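Local coordinates for dihydrodipicolinate reductase N-terminus domain-containing protein (Mycobacterium smegmatis, PDB 6IAQ), which acts as an amine dehydrogenase, probably using NADPH for the reductive amination of ketones, at residues A[128-142]-A[313-327]. Numbering follows the deposited sequence.
With NAP (NADP nicotinamide-adenine-dinucleotide phosphate), chain F.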
loop_
_atom_site.group_PDB
_atom_site.type_symbol
_atom_site.label_atom_id
_atom_site.label_comp_id
_atom_site.label_asym_id
_atom_site.label_seq_id
_atom_site.Cartn_x
_atom_site.Cartn_y
_atom_site.Cartn_z
ATOM N N ALA A 128 14.959 -23.931 -10.145
ATOM C CA ALA A 128 15.499 -22.582 -9.871
ATOM C C ALA A 128 16.375 -22.633 -8.602
ATOM O O ALA A 128 17.403 -21.901 -8.521
ATOM C CB ALA A 128 14.363 -21.591 -9.731
ATOM N N LYS A 129 15.936 -23.404 -7.608
ATOM C CA LYS A 129 16.672 -23.572 -6.320
ATOM C C LYS A 129 18.016 -24.286 -6.577
ATOM O O LYS A 129 19.027 -23.914 -5.969
ATOM C CB LYS A 129 15.804 -24.326 -5.313
ATOM C CG LYS A 129 14.850 -23.438 -4.532
ATOM C CD LYS A 129 13.840 -24.188 -3.693
ATOM C CE LYS A 129 13.095 -23.285 -2.733
ATOM N NZ LYS A 129 11.934 -24.025 -2.194
ATOM N N SER A 130 18.020 -25.270 -7.468
ATOM C CA SER A 130 19.227 -26.079 -7.764
ATOM C C SER A 130 20.289 -25.209 -8.466
ATOM O O SER A 130 21.491 -25.531 -8.315
ATOM C CB SER A 130 18.861 -27.308 -8.537
ATOM O OG SER A 130 18.579 -26.973 -9.892
ATOM N N THR A 131 19.909 -24.114 -9.157
ATOM C CA THR A 131 20.833 -23.255 -9.945
ATOM C C THR A 131 21.005 -21.865 -9.323
ATOM O O THR A 131 21.702 -20.999 -9.946
ATOM C CB THR A 131 20.364 -23.109 -11.399
ATOM O OG1 THR A 131 19.066 -22.504 -11.369
ATOM C CG2 THR A 131 20.320 -24.429 -12.146
ATOM N N GLY A 132 20.376 -21.602 -8.178
ATOM C CA GLY A 132 20.526 -20.332 -7.443
ATOM C C GLY A 132 19.678 -19.195 -8.015
ATOM O O GLY A 132 19.890 -18.050 -7.593
ATOM N N ALA A 133 18.735 -19.482 -8.915
ATOM C CA ALA A 133 17.944 -18.457 -9.636
ATOM C C ALA A 133 16.616 -18.191 -8.907
ATOM O O ALA A 133 15.986 -19.156 -8.367
ATOM C CB ALA A 133 17.691 -18.891 -11.066
ATOM N N THR A 134 16.171 -16.933 -8.957
ATOM C CA THR A 134 14.808 -16.513 -8.509
ATOM C C THR A 134 13.888 -16.337 -9.731
ATOM O O THR A 134 14.333 -15.690 -10.704
ATOM C CB THR A 134 14.872 -15.234 -7.668
ATOM O OG1 THR A 134 15.765 -15.458 -6.561
ATOM C CG2 THR A 134 13.488 -14.806 -7.204
ATOM N N LEU A 135 12.680 -16.895 -9.677
ATOM C CA LEU A 135 11.597 -16.647 -10.672
ATOM C C LEU A 135 10.443 -15.911 -9.970
ATOM O O LEU A 135 9.980 -16.383 -8.901
ATOM C CB LEU A 135 11.079 -17.959 -11.260
ATOM C CG LEU A 135 12.120 -18.967 -11.749
ATOM C CD1 LEU A 135 11.416 -20.218 -12.233
ATOM C CD2 LEU A 135 13.014 -18.412 -12.844
ATOM N N THR A 136 9.994 -14.792 -10.537
ATOM C CA THR A 136 8.925 -13.939 -9.931
ATOM C C THR A 136 7.968 -13.443 -11.021
ATOM O O THR A 136 8.442 -12.789 -11.960
ATOM C CB THR A 136 9.536 -12.756 -9.174
ATOM O OG1 THR A 136 10.322 -13.268 -8.087
ATOM C CG2 THR A 136 8.475 -11.801 -8.659
ATOM N N GLY A 137 6.691 -13.763 -10.890
ATOM C CA GLY A 137 5.599 -13.124 -11.646
ATOM C C GLY A 137 5.218 -11.788 -11.045
ATOM O O GLY A 137 4.903 -11.745 -9.833
ATOM N N THR A 138 5.236 -10.732 -11.860
ATOM C CA THR A 138 4.836 -9.371 -11.443
ATOM C C THR A 138 4.084 -8.717 -12.606
ATOM O O THR A 138 3.562 -9.449 -13.467
ATOM C CB THR A 138 6.050 -8.605 -10.929
ATOM O OG1 THR A 138 5.683 -7.279 -10.550
ATOM C CG2 THR A 138 7.159 -8.533 -11.951
ATOM N N GLY A 139 4.026 -7.389 -12.596
ATOM C CA GLY A 139 3.212 -6.589 -13.525
ATOM C C GLY A 139 2.231 -5.719 -12.765
ATOM O O GLY A 139 2.503 -5.378 -11.545
ATOM N N TYR A 140 1.133 -5.365 -13.439
ATOM C CA TYR A 140 0.143 -4.382 -12.916
ATOM C C TYR A 140 -0.367 -4.845 -11.544
ATOM O O TYR A 140 -0.460 -4.026 -10.589
ATOM C CB TYR A 140 -1.016 -4.209 -13.901
ATOM C CG TYR A 140 -2.105 -3.334 -13.322
ATOM C CD1 TYR A 140 -1.869 -1.991 -13.077
ATOM C CD2 TYR A 140 -3.312 -3.874 -12.923
ATOM C CE1 TYR A 140 -2.817 -1.191 -12.477
ATOM C CE2 TYR A 140 -4.297 -3.077 -12.363
ATOM C CZ TYR A 140 -4.036 -1.739 -12.120
ATOM O OH TYR A 140 -5.002 -0.957 -11.554
ATOM N N GLN A 141 -0.679 -6.127 -11.429
ATOM C CA GLN A 141 -1.420 -6.712 -10.274
ATOM C C GLN A 141 -0.611 -6.534 -8.986
ATOM O O GLN A 141 -1.245 -6.464 -7.900
ATOM C CB GLN A 141 -1.741 -8.198 -10.442
ATOM C CG GLN A 141 -2.047 -8.657 -11.871
ATOM C CD GLN A 141 -0.795 -9.233 -12.479
ATOM O OE1 GLN A 141 0.189 -8.513 -12.640
ATOM N NE2 GLN A 141 -0.774 -10.561 -12.658
ATOM N N ASP A 142 0.719 -6.510 -9.077
ATOM C CA ASP A 142 1.662 -6.595 -7.926
ATOM C C ASP A 142 1.205 -5.609 -6.818
ATOM O O ASP A 142 0.944 -6.043 -5.694
ATOM C CB ASP A 142 3.073 -6.327 -8.434
ATOM C CG ASP A 142 4.213 -6.406 -7.444
ATOM O OD1 ASP A 142 3.980 -6.171 -6.230
ATOM O OD2 ASP A 142 5.359 -6.667 -7.920
ATOM N N ARG A 313 10.986 -4.093 -9.742
ATOM C CA ARG A 313 11.167 -5.389 -9.035
ATOM C C ARG A 313 12.550 -6.022 -9.309
ATOM O O ARG A 313 12.936 -6.940 -8.568
ATOM C CB ARG A 313 10.083 -6.402 -9.412
ATOM C CG ARG A 313 8.763 -6.290 -8.663
ATOM C CD ARG A 313 8.947 -6.300 -7.162
ATOM N NE ARG A 313 7.695 -6.345 -6.434
ATOM C CZ ARG A 313 7.593 -6.175 -5.110
ATOM N NH1 ARG A 313 8.676 -5.946 -4.353
ATOM N NH2 ARG A 313 6.403 -6.241 -4.547
ATOM N N ILE A 314 13.288 -5.599 -10.321
ATOM C CA ILE A 314 14.498 -6.356 -10.766
ATOM C C ILE A 314 15.503 -6.454 -9.613
ATOM O O ILE A 314 16.005 -7.549 -9.347
ATOM C CB ILE A 314 15.100 -5.779 -12.062
ATOM C CG1 ILE A 314 14.242 -6.163 -13.276
ATOM C CG2 ILE A 314 16.548 -6.233 -12.241
ATOM C CD1 ILE A 314 14.542 -5.346 -14.495
ATOM N N PRO A 315 15.843 -5.373 -8.876
ATOM C CA PRO A 315 16.787 -5.507 -7.757
ATOM C C PRO A 315 16.283 -6.467 -6.670
ATOM O O PRO A 315 17.103 -7.173 -6.087
ATOM C CB PRO A 315 16.956 -4.094 -7.191
ATOM C CG PRO A 315 16.542 -3.186 -8.337
ATOM C CD PRO A 315 15.523 -3.972 -9.148
ATOM N N ASP A 316 14.966 -6.472 -6.420
ATOM C CA ASP A 316 14.332 -7.337 -5.402
ATOM C C ASP A 316 14.524 -8.776 -5.816
ATOM O O ASP A 316 14.862 -9.575 -4.950
ATOM C CB ASP A 316 12.851 -7.017 -5.197
ATOM C CG ASP A 316 12.574 -5.605 -4.707
ATOM O OD1 ASP A 316 13.537 -4.971 -4.179
ATOM O OD2 ASP A 316 11.416 -5.149 -4.876
ATOM N N VAL A 317 14.322 -9.087 -7.107
ATOM C CA VAL A 317 14.299 -10.490 -7.597
ATOM C C VAL A 317 15.750 -10.993 -7.611
ATOM O O VAL A 317 15.977 -12.121 -7.175
ATOM C CB VAL A 317 13.579 -10.589 -8.960
ATOM C CG1 VAL A 317 13.823 -11.913 -9.654
ATOM C CG2 VAL A 317 12.073 -10.365 -8.789
ATOM N N ILE A 318 16.716 -10.155 -7.993
ATOM C CA ILE A 318 18.153 -10.554 -7.932
ATOM C C ILE A 318 18.531 -10.859 -6.481
ATOM O O ILE A 318 19.091 -11.943 -6.238
ATOM C CB ILE A 318 19.069 -9.513 -8.587
ATOM C CG1 ILE A 318 18.807 -9.451 -10.101
ATOM C CG2 ILE A 318 20.528 -9.845 -8.265
ATOM C CD1 ILE A 318 19.383 -8.235 -10.769
ATOM N N ALA A 319 18.179 -9.976 -5.544
ATOM C CA ALA A 319 18.534 -10.089 -4.106
ATOM C C ALA A 319 17.734 -11.190 -3.387
ATOM O O ALA A 319 18.142 -11.568 -2.286
ATOM C CB ALA A 319 18.321 -8.749 -3.441
ATOM N N ALA A 320 16.640 -11.708 -3.948
ATOM C CA ALA A 320 15.702 -12.623 -3.235
ATOM C C ALA A 320 16.288 -14.025 -3.155
ATOM O O ALA A 320 17.158 -14.370 -3.935
ATOM C CB ALA A 320 14.370 -12.673 -3.931
ATOM N N PRO A 321 15.791 -14.892 -2.253
ATOM C CA PRO A 321 16.183 -16.301 -2.236
ATOM C C PRO A 321 15.868 -17.026 -3.539
ATOM O O PRO A 321 14.960 -16.627 -4.273
ATOM C CB PRO A 321 15.331 -16.928 -1.125
ATOM C CG PRO A 321 15.007 -15.750 -0.220
ATOM C CD PRO A 321 14.859 -14.568 -1.163
ATOM N N PRO A 322 16.633 -18.093 -3.881
ATOM C CA PRO A 322 16.352 -18.872 -5.084
ATOM C C PRO A 322 14.994 -19.566 -4.949
ATOM O O PRO A 322 14.548 -19.784 -3.826
ATOM C CB PRO A 322 17.498 -19.892 -5.171
ATOM C CG PRO A 322 18.608 -19.277 -4.305
ATOM C CD PRO A 322 17.867 -18.519 -3.211
ATOM N N GLY A 323 14.388 -19.896 -6.089
ATOM C CA GLY A 323 13.045 -20.489 -6.164
ATOM C C GLY A 323 12.041 -19.530 -6.794
ATOM O O GLY A 323 12.444 -18.447 -7.262
ATOM N N ILE A 324 10.788 -19.956 -6.878
ATOM C CA ILE A 324 9.633 -19.073 -7.176
ATOM C C ILE A 324 9.424 -18.200 -5.939
ATOM O O ILE A 324 9.109 -18.763 -4.875
ATOM C CB ILE A 324 8.357 -19.869 -7.528
ATOM C CG1 ILE A 324 8.511 -20.627 -8.849
ATOM C CG2 ILE A 324 7.136 -18.946 -7.576
ATOM C CD1 ILE A 324 7.279 -21.457 -9.173
ATOM N N VAL A 325 9.632 -16.895 -6.070
ATOM C CA VAL A 325 9.328 -15.932 -4.973
ATOM C C VAL A 325 8.193 -15.017 -5.456
ATOM O O VAL A 325 8.402 -14.275 -6.424
ATOM C CB VAL A 325 10.585 -15.154 -4.542
ATOM C CG1 VAL A 325 10.237 -14.198 -3.400
ATOM C CG2 VAL A 325 11.723 -16.085 -4.102
ATOM N N THR A 326 7.038 -15.092 -4.823
ATOM C CA THR A 326 5.836 -14.290 -5.137
ATOM C C THR A 326 5.936 -12.904 -4.484
ATOM O O THR A 326 6.595 -12.746 -3.445
ATOM C CB THR A 326 4.571 -15.043 -4.723
ATOM O OG1 THR A 326 4.687 -15.366 -3.334
ATOM C CG2 THR A 326 4.381 -16.302 -5.533
ATOM N N VAL A 327 5.289 -11.926 -5.099
ATOM C CA VAL A 327 5.482 -10.479 -4.790
ATOM C C VAL A 327 4.951 -10.122 -3.393
ATOM O O VAL A 327 5.427 -9.145 -2.831
ATOM C CB VAL A 327 4.835 -9.622 -5.887
ATOM C CG1 VAL A 327 5.648 -9.745 -7.178
ATOM C CG2 VAL A 327 3.355 -9.954 -6.073
HETATM P PA NAP F . 2.762 -8.859 -27.473
HETATM O O1A NAP F . 2.950 -7.496 -27.947
HETATM O O2A NAP F . 1.965 -9.943 -28.258
HETATM O O5B NAP F . 4.257 -9.438 -27.163
HETATM C C5B NAP F . 4.526 -10.833 -26.967
HETATM C C4B NAP F . 5.952 -11.106 -27.428
HETATM O O4B NAP F . 6.321 -12.463 -27.196
HETATM C C3B NAP F . 6.213 -10.842 -28.935
HETATM O O3B NAP F . 7.385 -9.992 -28.954
HETATM C C2B NAP F . 6.564 -12.189 -29.560
HETATM O O2B NAP F . 7.633 -12.126 -30.530
HETATM C C1B NAP F . 7.136 -12.856 -28.347
HETATM N N9A NAP F . 7.165 -14.318 -28.327
HETATM C C8A NAP F . 6.147 -15.196 -28.427
HETATM N N7A NAP F . 6.638 -16.430 -28.262
HETATM C C5A NAP F . 7.956 -16.312 -27.973
HETATM C C6A NAP F . 9.097 -17.207 -27.652
HETATM N N6A NAP F . 8.938 -18.523 -27.596
HETATM N N1A NAP F . 10.293 -16.663 -27.434
HETATM C C2A NAP F . 10.525 -15.335 -27.464
HETATM N N3A NAP F . 9.550 -14.439 -27.743
HETATM C C4A NAP F . 8.303 -14.915 -28.024
HETATM O O3 NAP F . 2.062 -8.891 -25.985
HETATM P PN NAP F . 2.379 -7.825 -24.754
HETATM O O1N NAP F . 1.340 -6.754 -24.635
HETATM O O2N NAP F . 3.805 -7.401 -24.778
HETATM O O5D NAP F . 2.104 -8.948 -23.649
HETATM C C5D NAP F . 2.940 -10.078 -23.373
HETATM C C4D NAP F . 2.455 -10.944 -22.244
HETATM O O4D NAP F . 2.520 -10.150 -21.014
HETATM C C3D NAP F . 1.049 -11.419 -22.477
HETATM O O3D NAP F . 0.863 -12.775 -22.112
HETATM C C2D NAP F . 0.227 -10.504 -21.559
HETATM O O2D NAP F . -1.006 -11.148 -21.209
HETATM C C1D NAP F . 1.237 -10.254 -20.401
HETATM N N1N NAP F . 0.943 -9.005 -19.676
HETATM C C2N NAP F . 0.855 -9.067 -18.361
HETATM C C3N NAP F . 0.519 -7.926 -17.647
HETATM C C7N NAP F . 0.457 -7.938 -16.135
HETATM O O7N NAP F . -0.004 -6.926 -15.608
HETATM N N7N NAP F . 0.918 -8.979 -15.419
HETATM C C4N NAP F . 0.297 -6.734 -18.335
HETATM C C5N NAP F . 0.401 -6.692 -19.722
HETATM C C6N NAP F . 0.735 -7.863 -20.356
HETATM P P2B NAP F . 7.503 -11.306 -31.895
HETATM O O1X NAP F . 7.461 -9.842 -31.567
HETATM O O2X NAP F . 8.844 -11.523 -32.594
HETATM O O3X NAP F . 6.258 -11.989 -32.469
HETATM O O HOH W 1 4.548 -13.058 -7.675
#
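With CG of Asp142 trans to its own N (chi1 -178°) and the Arg313 chain bent at chi2 (-53°) before running straight to its guanidinium, carboxylate and guanidinium meet side-on. The two flat groups approach head-on and lie nearly coplanar, 17° apart, in a textbook bidentate salt bridge. Arg313 NE gives an almost straight bond of 2.8 Å to Asp142 OD2, and NH2 reaches OD1 at 3.0 Å, both on syn lone pairs. The anti lone pair of Asp142 OD2 takes the Thr138 hydroxyl, OG1, at 2.7 Å, so two donors grip that oxygen and should help stabilise its negative charge. Arg313 NH1 turns instead to Asp316, which is also paired with Arg336. Strand 134-137 meanwhile receives 323-324 as the parallel edge strand of the Rossmann-type sheet, through Gly323 N to Ala133 O, Leu135 N to Gly323 O and Val325 N to Leu135 O. Threonine hydroxyls add to this backbone ladder. Thr134 OG1 donates to Pro321 O at 2.7 Å from well above the carbonyl plane, whereas Thr136 OG1 meets Val325 O at 2.7 Å in plane, on a lone pair. Val317, from helix 314-319, packs CG1 on the Thr134 methyl, CG2, at 3.8 Å and sets its own CG2 alongside Thr136, 3.5 Å from OG1. Farther along, a water joins Gly137 O to Val327 N, and Val327 CG1 lies against Thr136 CG2. Beyond Thr138, the backbone and the Gln141 side chain hold the nicotinamide carboxamide of NADP: Tyr140 N donates to O7N at 2.9 Å, and Gln141 OE1 accepts from N7N.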